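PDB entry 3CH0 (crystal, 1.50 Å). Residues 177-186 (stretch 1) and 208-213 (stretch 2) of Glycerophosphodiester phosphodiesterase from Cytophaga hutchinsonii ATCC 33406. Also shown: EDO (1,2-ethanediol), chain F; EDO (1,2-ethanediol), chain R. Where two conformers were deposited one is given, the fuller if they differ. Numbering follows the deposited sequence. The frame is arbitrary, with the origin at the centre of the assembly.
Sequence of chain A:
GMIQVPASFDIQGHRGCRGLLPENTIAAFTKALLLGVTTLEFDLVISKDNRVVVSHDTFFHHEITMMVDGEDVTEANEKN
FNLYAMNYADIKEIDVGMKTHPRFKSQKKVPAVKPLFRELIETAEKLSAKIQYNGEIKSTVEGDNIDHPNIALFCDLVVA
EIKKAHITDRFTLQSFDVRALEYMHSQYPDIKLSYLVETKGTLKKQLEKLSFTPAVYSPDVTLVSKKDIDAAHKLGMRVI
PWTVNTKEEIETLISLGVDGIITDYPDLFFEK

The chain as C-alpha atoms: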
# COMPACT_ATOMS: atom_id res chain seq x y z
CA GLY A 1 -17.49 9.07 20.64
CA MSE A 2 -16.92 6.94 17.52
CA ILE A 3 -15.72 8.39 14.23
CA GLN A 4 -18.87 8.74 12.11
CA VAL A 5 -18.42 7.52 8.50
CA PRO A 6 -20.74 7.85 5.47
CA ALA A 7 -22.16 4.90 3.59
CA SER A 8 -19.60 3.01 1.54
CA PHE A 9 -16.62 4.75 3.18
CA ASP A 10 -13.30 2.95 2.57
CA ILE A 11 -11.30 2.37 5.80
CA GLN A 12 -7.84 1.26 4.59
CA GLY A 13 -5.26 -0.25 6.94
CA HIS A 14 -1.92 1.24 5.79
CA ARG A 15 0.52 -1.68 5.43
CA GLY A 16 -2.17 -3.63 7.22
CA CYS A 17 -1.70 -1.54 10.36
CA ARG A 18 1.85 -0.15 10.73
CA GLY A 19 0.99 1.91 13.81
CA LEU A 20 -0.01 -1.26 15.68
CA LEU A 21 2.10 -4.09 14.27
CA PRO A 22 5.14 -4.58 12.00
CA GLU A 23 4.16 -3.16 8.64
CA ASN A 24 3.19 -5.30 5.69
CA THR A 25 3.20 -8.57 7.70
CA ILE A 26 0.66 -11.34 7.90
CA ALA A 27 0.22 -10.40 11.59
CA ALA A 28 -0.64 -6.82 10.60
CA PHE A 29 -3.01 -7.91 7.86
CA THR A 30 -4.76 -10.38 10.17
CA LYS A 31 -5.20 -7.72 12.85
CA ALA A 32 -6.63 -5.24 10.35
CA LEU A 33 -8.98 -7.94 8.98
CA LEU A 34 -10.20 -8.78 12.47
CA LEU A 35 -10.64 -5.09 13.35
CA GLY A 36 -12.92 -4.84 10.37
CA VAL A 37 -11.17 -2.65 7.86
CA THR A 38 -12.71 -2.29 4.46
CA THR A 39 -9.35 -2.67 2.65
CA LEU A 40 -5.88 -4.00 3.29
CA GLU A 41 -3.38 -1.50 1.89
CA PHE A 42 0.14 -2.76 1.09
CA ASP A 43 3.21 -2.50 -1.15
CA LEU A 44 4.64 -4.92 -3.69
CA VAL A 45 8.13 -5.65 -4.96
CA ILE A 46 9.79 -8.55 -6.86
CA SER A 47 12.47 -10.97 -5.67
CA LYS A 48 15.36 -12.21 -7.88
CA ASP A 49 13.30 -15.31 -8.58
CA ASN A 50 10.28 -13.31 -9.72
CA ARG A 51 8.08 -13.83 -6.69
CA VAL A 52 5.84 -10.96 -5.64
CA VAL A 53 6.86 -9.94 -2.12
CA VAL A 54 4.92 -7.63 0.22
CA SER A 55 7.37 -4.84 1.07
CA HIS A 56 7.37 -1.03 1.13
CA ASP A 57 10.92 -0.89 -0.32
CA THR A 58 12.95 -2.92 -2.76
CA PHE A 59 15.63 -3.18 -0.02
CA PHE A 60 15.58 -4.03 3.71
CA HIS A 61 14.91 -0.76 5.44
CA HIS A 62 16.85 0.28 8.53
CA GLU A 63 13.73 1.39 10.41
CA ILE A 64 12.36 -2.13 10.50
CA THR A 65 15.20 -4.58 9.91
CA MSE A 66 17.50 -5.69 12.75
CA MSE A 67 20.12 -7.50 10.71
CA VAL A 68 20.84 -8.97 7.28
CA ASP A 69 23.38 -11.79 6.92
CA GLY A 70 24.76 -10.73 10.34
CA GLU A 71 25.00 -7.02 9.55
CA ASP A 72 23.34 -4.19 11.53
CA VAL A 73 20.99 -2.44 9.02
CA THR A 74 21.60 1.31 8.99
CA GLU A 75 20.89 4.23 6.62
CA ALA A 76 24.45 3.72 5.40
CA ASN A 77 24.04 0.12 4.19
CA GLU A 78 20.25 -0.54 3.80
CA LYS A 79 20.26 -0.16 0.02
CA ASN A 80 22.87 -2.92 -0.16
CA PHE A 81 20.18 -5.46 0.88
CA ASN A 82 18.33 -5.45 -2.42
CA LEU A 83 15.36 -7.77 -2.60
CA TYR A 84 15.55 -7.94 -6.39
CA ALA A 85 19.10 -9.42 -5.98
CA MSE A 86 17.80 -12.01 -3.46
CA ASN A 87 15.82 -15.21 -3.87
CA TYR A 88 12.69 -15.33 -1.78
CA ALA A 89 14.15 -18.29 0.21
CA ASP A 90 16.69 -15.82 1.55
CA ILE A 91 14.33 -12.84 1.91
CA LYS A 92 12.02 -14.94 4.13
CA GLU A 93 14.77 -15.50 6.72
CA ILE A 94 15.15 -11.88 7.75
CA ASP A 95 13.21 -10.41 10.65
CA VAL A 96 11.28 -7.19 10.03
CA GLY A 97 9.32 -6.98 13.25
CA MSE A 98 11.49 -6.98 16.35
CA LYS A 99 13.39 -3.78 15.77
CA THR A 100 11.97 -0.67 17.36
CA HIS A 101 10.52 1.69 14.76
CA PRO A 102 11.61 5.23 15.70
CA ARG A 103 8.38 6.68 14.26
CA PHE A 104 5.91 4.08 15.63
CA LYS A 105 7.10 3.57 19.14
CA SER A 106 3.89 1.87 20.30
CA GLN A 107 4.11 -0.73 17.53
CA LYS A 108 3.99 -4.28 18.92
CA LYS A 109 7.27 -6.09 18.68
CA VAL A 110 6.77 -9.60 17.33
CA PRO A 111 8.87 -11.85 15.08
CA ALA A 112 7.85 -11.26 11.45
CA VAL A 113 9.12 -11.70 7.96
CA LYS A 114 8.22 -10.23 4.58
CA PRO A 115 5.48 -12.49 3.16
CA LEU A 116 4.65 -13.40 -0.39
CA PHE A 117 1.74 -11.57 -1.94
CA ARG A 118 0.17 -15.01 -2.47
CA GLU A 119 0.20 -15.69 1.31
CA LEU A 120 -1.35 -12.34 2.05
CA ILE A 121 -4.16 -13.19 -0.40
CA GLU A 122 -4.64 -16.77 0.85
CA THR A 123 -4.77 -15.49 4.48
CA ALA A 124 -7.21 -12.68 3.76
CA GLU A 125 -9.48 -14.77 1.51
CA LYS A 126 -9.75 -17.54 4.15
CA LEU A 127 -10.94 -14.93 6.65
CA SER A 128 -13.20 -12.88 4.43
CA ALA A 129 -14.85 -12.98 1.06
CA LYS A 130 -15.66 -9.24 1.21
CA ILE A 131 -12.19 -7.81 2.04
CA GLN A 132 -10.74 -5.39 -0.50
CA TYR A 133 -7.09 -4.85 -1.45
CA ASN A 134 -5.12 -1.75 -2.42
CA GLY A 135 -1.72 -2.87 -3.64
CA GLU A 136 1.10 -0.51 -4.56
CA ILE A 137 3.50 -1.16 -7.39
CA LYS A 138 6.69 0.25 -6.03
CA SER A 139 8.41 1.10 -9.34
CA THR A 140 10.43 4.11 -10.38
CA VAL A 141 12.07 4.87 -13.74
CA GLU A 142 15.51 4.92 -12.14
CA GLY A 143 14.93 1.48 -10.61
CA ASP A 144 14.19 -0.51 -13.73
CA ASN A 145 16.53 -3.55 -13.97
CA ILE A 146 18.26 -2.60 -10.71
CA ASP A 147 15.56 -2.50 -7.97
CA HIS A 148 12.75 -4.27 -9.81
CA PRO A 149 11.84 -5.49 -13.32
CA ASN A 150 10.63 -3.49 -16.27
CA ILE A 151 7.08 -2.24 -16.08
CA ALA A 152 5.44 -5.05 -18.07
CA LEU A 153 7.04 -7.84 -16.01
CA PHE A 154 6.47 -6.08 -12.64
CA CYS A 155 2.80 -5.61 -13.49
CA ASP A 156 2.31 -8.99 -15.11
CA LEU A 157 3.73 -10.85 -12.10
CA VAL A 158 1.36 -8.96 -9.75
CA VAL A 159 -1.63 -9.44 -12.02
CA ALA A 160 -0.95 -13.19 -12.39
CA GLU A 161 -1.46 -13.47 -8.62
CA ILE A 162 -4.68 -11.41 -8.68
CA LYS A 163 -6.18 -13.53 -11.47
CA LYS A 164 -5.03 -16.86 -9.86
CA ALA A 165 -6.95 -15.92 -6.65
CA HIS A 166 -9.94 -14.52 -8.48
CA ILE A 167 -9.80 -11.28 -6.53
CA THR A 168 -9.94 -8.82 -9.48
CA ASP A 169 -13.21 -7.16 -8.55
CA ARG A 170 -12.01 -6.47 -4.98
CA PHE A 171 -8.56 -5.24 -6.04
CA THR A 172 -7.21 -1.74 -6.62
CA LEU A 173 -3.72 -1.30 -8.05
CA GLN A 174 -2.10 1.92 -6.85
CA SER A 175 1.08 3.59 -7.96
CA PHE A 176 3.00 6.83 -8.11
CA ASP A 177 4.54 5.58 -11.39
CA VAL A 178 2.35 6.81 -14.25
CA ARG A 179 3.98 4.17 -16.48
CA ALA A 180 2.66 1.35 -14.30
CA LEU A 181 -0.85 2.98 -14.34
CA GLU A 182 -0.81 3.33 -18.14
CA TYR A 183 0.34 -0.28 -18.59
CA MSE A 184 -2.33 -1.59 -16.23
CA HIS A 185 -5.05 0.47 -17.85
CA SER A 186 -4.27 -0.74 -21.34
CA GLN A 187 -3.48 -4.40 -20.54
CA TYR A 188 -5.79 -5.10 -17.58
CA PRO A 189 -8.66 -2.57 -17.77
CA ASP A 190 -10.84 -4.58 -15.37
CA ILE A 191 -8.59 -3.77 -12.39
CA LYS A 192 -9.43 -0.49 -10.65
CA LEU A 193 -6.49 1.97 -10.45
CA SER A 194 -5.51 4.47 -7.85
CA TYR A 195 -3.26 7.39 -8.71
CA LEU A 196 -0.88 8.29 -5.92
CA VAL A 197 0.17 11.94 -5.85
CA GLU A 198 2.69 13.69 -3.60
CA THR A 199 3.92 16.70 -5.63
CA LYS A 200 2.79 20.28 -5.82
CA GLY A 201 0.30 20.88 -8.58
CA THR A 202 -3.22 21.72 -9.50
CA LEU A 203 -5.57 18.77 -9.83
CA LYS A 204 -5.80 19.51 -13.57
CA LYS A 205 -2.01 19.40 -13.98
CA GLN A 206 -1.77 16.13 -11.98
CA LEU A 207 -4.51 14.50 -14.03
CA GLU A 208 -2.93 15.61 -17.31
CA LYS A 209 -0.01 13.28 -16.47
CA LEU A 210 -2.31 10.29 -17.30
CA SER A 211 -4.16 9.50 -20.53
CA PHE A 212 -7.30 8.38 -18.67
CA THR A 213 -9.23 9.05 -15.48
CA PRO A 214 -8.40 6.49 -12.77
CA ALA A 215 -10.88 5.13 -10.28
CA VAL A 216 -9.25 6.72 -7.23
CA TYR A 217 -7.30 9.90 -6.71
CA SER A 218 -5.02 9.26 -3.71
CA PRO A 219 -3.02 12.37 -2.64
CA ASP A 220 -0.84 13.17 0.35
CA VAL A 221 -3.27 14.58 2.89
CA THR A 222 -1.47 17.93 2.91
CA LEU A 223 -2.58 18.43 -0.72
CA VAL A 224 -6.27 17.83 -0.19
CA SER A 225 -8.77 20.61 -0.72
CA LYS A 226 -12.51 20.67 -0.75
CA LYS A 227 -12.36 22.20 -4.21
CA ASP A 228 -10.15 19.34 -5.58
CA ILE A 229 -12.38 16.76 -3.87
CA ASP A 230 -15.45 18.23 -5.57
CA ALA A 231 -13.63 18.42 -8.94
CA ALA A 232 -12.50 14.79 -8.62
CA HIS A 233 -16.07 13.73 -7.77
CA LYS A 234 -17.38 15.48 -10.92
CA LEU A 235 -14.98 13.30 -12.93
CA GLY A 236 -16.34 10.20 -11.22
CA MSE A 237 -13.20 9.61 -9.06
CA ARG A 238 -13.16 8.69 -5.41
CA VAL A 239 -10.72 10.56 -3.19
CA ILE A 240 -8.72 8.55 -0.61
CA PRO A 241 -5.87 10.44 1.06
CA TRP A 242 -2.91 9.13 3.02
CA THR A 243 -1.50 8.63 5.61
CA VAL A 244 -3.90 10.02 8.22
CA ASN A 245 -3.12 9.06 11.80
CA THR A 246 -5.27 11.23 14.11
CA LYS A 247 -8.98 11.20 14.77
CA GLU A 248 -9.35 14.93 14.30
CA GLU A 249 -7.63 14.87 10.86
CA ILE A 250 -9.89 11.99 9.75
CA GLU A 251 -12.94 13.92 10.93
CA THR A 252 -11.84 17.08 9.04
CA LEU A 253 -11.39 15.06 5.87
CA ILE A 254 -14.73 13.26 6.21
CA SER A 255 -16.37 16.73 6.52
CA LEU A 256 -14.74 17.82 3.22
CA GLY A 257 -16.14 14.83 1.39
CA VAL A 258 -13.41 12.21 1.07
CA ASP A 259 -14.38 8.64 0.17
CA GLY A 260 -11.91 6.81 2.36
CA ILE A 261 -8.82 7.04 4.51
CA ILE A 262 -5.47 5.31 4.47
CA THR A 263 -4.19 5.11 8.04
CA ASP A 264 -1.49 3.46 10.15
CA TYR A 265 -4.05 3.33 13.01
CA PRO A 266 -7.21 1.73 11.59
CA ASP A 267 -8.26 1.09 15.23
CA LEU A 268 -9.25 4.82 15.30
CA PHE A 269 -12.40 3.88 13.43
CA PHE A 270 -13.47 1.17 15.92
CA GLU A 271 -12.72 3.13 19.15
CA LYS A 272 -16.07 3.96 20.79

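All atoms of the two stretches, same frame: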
# COMPACT_ATOMS: atom_id res chain seq x y z
N ASP A 177 3.83 5.70 -10.09
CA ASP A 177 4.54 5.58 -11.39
C ASP A 177 3.49 5.59 -12.46
O ASP A 177 2.80 4.60 -12.64
CB ASP A 177 5.36 4.30 -11.42
CG ASP A 177 6.28 4.20 -12.61
OD1 ASP A 177 6.13 5.00 -13.57
OD2 ASP A 177 7.14 3.33 -12.56
N VAL A 178 3.33 6.73 -13.17
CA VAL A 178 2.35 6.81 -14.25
C VAL A 178 2.52 5.72 -15.31
O VAL A 178 1.56 5.30 -15.93
CB VAL A 178 2.32 8.22 -14.87
CG1 VAL A 178 1.76 9.22 -13.85
CG2 VAL A 178 3.70 8.64 -15.41
N ARG A 179 3.73 5.22 -15.49
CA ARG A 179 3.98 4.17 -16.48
C ARG A 179 3.27 2.90 -16.08
O ARG A 179 2.78 2.14 -16.94
CB ARG A 179 5.46 3.86 -16.57
CG ARG A 179 6.40 5.07 -16.92
CD ARG A 179 7.86 4.67 -16.91
NE ARG A 179 8.22 4.04 -15.63
CZ ARG A 179 9.24 3.23 -15.44
NH1 ARG A 179 10.08 2.95 -16.42
NH2 ARG A 179 9.43 2.65 -14.25
N ALA A 180 3.32 2.56 -14.79
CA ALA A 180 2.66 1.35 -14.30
C ALA A 180 1.13 1.54 -14.45
O ALA A 180 0.41 0.61 -14.87
CB ALA A 180 3.02 1.08 -12.83
N LEU A 181 0.59 2.75 -14.16
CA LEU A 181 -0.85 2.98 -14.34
C LEU A 181 -1.29 2.85 -15.81
O LEU A 181 -2.30 2.28 -16.12
CB LEU A 181 -1.25 4.30 -13.71
CG LEU A 181 -0.95 4.45 -12.23
CD1 LEU A 181 -1.21 5.90 -11.79
CD2 LEU A 181 -1.74 3.41 -11.43
N GLU A 182 -0.48 3.42 -16.71
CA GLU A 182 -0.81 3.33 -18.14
C GLU A 182 -0.82 1.88 -18.61
O GLU A 182 -1.70 1.45 -19.40
CB GLU A 182 0.15 4.15 -19.00
CG GLU A 182 0.07 5.65 -18.78
CD GLU A 182 -1.16 6.34 -19.30
OE1 GLU A 182 -2.04 5.73 -19.98
OE2 GLU A 182 -1.27 7.58 -19.03
N TYR A 183 0.20 1.13 -18.21
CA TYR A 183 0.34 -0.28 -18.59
C TYR A 183 -0.86 -1.08 -18.09
O TYR A 183 -1.50 -1.87 -18.81
CB TYR A 183 1.63 -0.87 -18.05
CG TYR A 183 1.79 -2.32 -18.44
CD1 TYR A 183 2.30 -2.64 -19.67
CD2 TYR A 183 1.34 -3.33 -17.61
CE1 TYR A 183 2.44 -3.96 -20.07
CE2 TYR A 183 1.49 -4.68 -17.98
CZ TYR A 183 2.03 -4.99 -19.23
OH TYR A 183 2.18 -6.30 -19.67
N MSE A 184 -1.17 -0.92 -16.81
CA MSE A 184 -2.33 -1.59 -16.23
C MSE A 184 -3.63 -1.25 -16.93
O MSE A 184 -4.46 -2.12 -17.22
CB MSE A 184 -2.51 -1.21 -14.75
CG MSE A 184 -1.45 -1.71 -13.81
SE MSE A 184 -1.46 -3.64 -13.61
CE MSE A 184 -3.24 -3.84 -12.94
N HIS A 185 -3.82 0.03 -17.22
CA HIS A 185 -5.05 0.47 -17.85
C HIS A 185 -5.22 -0.10 -19.23
O HIS A 185 -6.35 -0.49 -19.60
CB HIS A 185 -5.03 1.97 -17.92
CG HIS A 185 -6.25 2.55 -18.57
ND1 HIS A 185 -7.50 2.50 -18.01
CD2 HIS A 185 -6.37 3.25 -19.73
CE1 HIS A 185 -8.36 3.11 -18.82
NE2 HIS A 185 -7.69 3.61 -19.85
N SER A 186 -4.13 -0.21 -19.98
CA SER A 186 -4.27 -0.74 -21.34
C SER A 186 -4.26 -2.27 -21.43
O SER A 186 -4.88 -2.82 -22.36
CB SER A 186 -3.20 -0.20 -22.25
OG SER A 186 -1.94 -0.72 -21.92
N GLU A 208 -3.46 15.57 -15.95
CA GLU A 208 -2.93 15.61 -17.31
C GLU A 208 -1.72 14.71 -17.52
O GLU A 208 -1.33 14.43 -18.67
CB GLU A 208 -2.62 17.06 -17.74
CG GLU A 208 -3.87 17.82 -18.04
CD GLU A 208 -3.68 19.32 -18.26
OE1 GLU A 208 -2.53 19.81 -18.13
OE2 GLU A 208 -4.71 19.95 -18.56
N LYS A 209 -1.14 14.21 -16.42
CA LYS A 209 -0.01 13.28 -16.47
C LYS A 209 -0.45 11.85 -16.86
O LYS A 209 0.42 11.03 -17.18
CB LYS A 209 0.73 13.26 -15.14
CG LYS A 209 1.27 14.65 -14.79
CD LYS A 209 1.89 14.70 -13.41
CE LYS A 209 2.31 16.13 -13.07
NZ LYS A 209 2.84 16.16 -11.67
N LEU A 210 -1.75 11.59 -16.89
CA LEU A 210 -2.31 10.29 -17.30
C LEU A 210 -3.18 10.50 -18.52
O LEU A 210 -3.74 11.58 -18.70
CB LEU A 210 -3.18 9.67 -16.20
CG LEU A 210 -2.45 9.17 -14.95
CD1 LEU A 210 -3.47 8.77 -13.89
CD2 LEU A 210 -1.52 8.05 -15.26
N SER A 211 -3.32 9.47 -19.34
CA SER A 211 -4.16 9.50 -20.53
C SER A 211 -5.63 9.13 -20.28
O SER A 211 -6.45 9.11 -21.21
CB SER A 211 -3.58 8.53 -21.58
OG SER A 211 -3.86 7.18 -21.21
N PHE A 212 -5.99 8.86 -19.03
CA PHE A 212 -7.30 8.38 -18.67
C PHE A 212 -7.55 8.83 -17.24
O PHE A 212 -6.64 9.27 -16.51
CB PHE A 212 -7.33 6.84 -18.74
CG PHE A 212 -6.43 6.20 -17.74
CD1 PHE A 212 -5.09 6.09 -17.97
CD2 PHE A 212 -6.96 5.69 -16.55
CE1 PHE A 212 -4.24 5.53 -17.00
CE2 PHE A 212 -6.12 5.10 -15.59
CZ PHE A 212 -4.77 5.02 -15.84
N THR A 213 -8.80 8.68 -16.83
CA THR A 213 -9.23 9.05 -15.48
C THR A 213 -9.26 7.76 -14.66
O THR A 213 -10.04 6.86 -14.94
CB THR A 213 -10.63 9.69 -15.50
OG1 THR A 213 -10.58 10.84 -16.33
CG2 THR A 213 -11.05 10.09 -14.09
C1 EDO F . -7.97 12.58 -19.51
O1 EDO F . -8.79 11.43 -19.23
C2 EDO F . -6.59 12.38 -18.89
O2 EDO F . -5.75 13.54 -18.98
C1 EDO R . -0.65 11.43 -20.82
O1 EDO R . -1.32 11.57 -22.08
C2 EDO R . 0.79 11.94 -20.89
O2 EDO R . 0.87 13.28 -20.38
O HOH W 1 1.17 8.77 -18.43

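The contact joins residues 178-186 of a helix that runs on beyond the stretch to a short irregular segment, residues 208-213, and its apolar centre is Leu210. The CA-to-CB bond of Leu210 runs sideways to the helix, but its m,t rotamer brings the end of the side chain nearer, so that CD2 lies 3.8 Å from Val178 CG1 and 4.1 Å from Leu181 CB. Val178 and Leu181 are one helical turn apart and both direct CA-to-CB toward the segment; a single leucine methyl therefore meets both. Val178 CA and Leu210 CA also form the closest CA pair across the contact, at 6.6 Å. Leu181 and Leu210 are buried in the whole structure, where a branched hydrocarbon side chain has no polar group to satisfy. Val178 is partly exposed, and its CG1 packs on Leu210 CD2.

Farther along the helix, Phe212 carries the apolar surface on. Its CZ approaches Leu181 CB at 4.2 Å and Leu181 O at 3.7 Å, while one face is covered by His185. The two rings form a face-to-face stack, with centroids 3.8 Å apart and planes only 5° from parallel. The p rotamer of Phe212 and the t rotamer of His185 accompany an exchange of CH-pi contacts: each CB lies 3.9 Å from the centroid of the other residue's ring, His185 CB over the phenylalanine and Phe212 CB over the imidazole. The rings thus overlap along with the roots of their side chains. With both residues partly exposed, the flat pair suits a boundary position, as histidine offers a broad face to phenylalanine while keeping polar ring nitrogens. Phe212 gives up 84 Å² to the helix, the largest share of any residue in the contact, which buries 389 Å² in all.

The polar edge is organised by Glu182. Its CA-to-CB bond points sideways, but two successive m torsions turn the carboxylate in to the segment, where both oxygens are used at Ser211. Ser211 OG donates to Glu182 OE1 at 2.6 Å, and Ser211 N donates to Glu182 OE2 at 2.8 Å. Serine fits because, with CA-to-CB pointing toward the helix, its p rotamer sets the hydroxyl beside its own amide, giving the carboxylate two donors from one residue. Glu182 also borders the apolar part: OE2 is 3.4 Å from Leu210 CA, and OE1 lies 3.7 Å from Phe212 CD1, near the plane of the ring at its edge.

A water extends this edge, donating to Glu182 OE2 at 2.8 Å and to Lys209 O at 2.7 Å. It links two acceptors that could not bond to each other directly. The closest approach of Lys209 is its backbone O, 4.0 Å from Val178 CG1; the end of its side chain leads away.

Outside the contact, just before the helix, Asp177 caps it: its OD1 accepts from Arg179 N at 3.1 Å, and its OD2 forms a salt bridge with Arg179 NH2 at 2.9 Å.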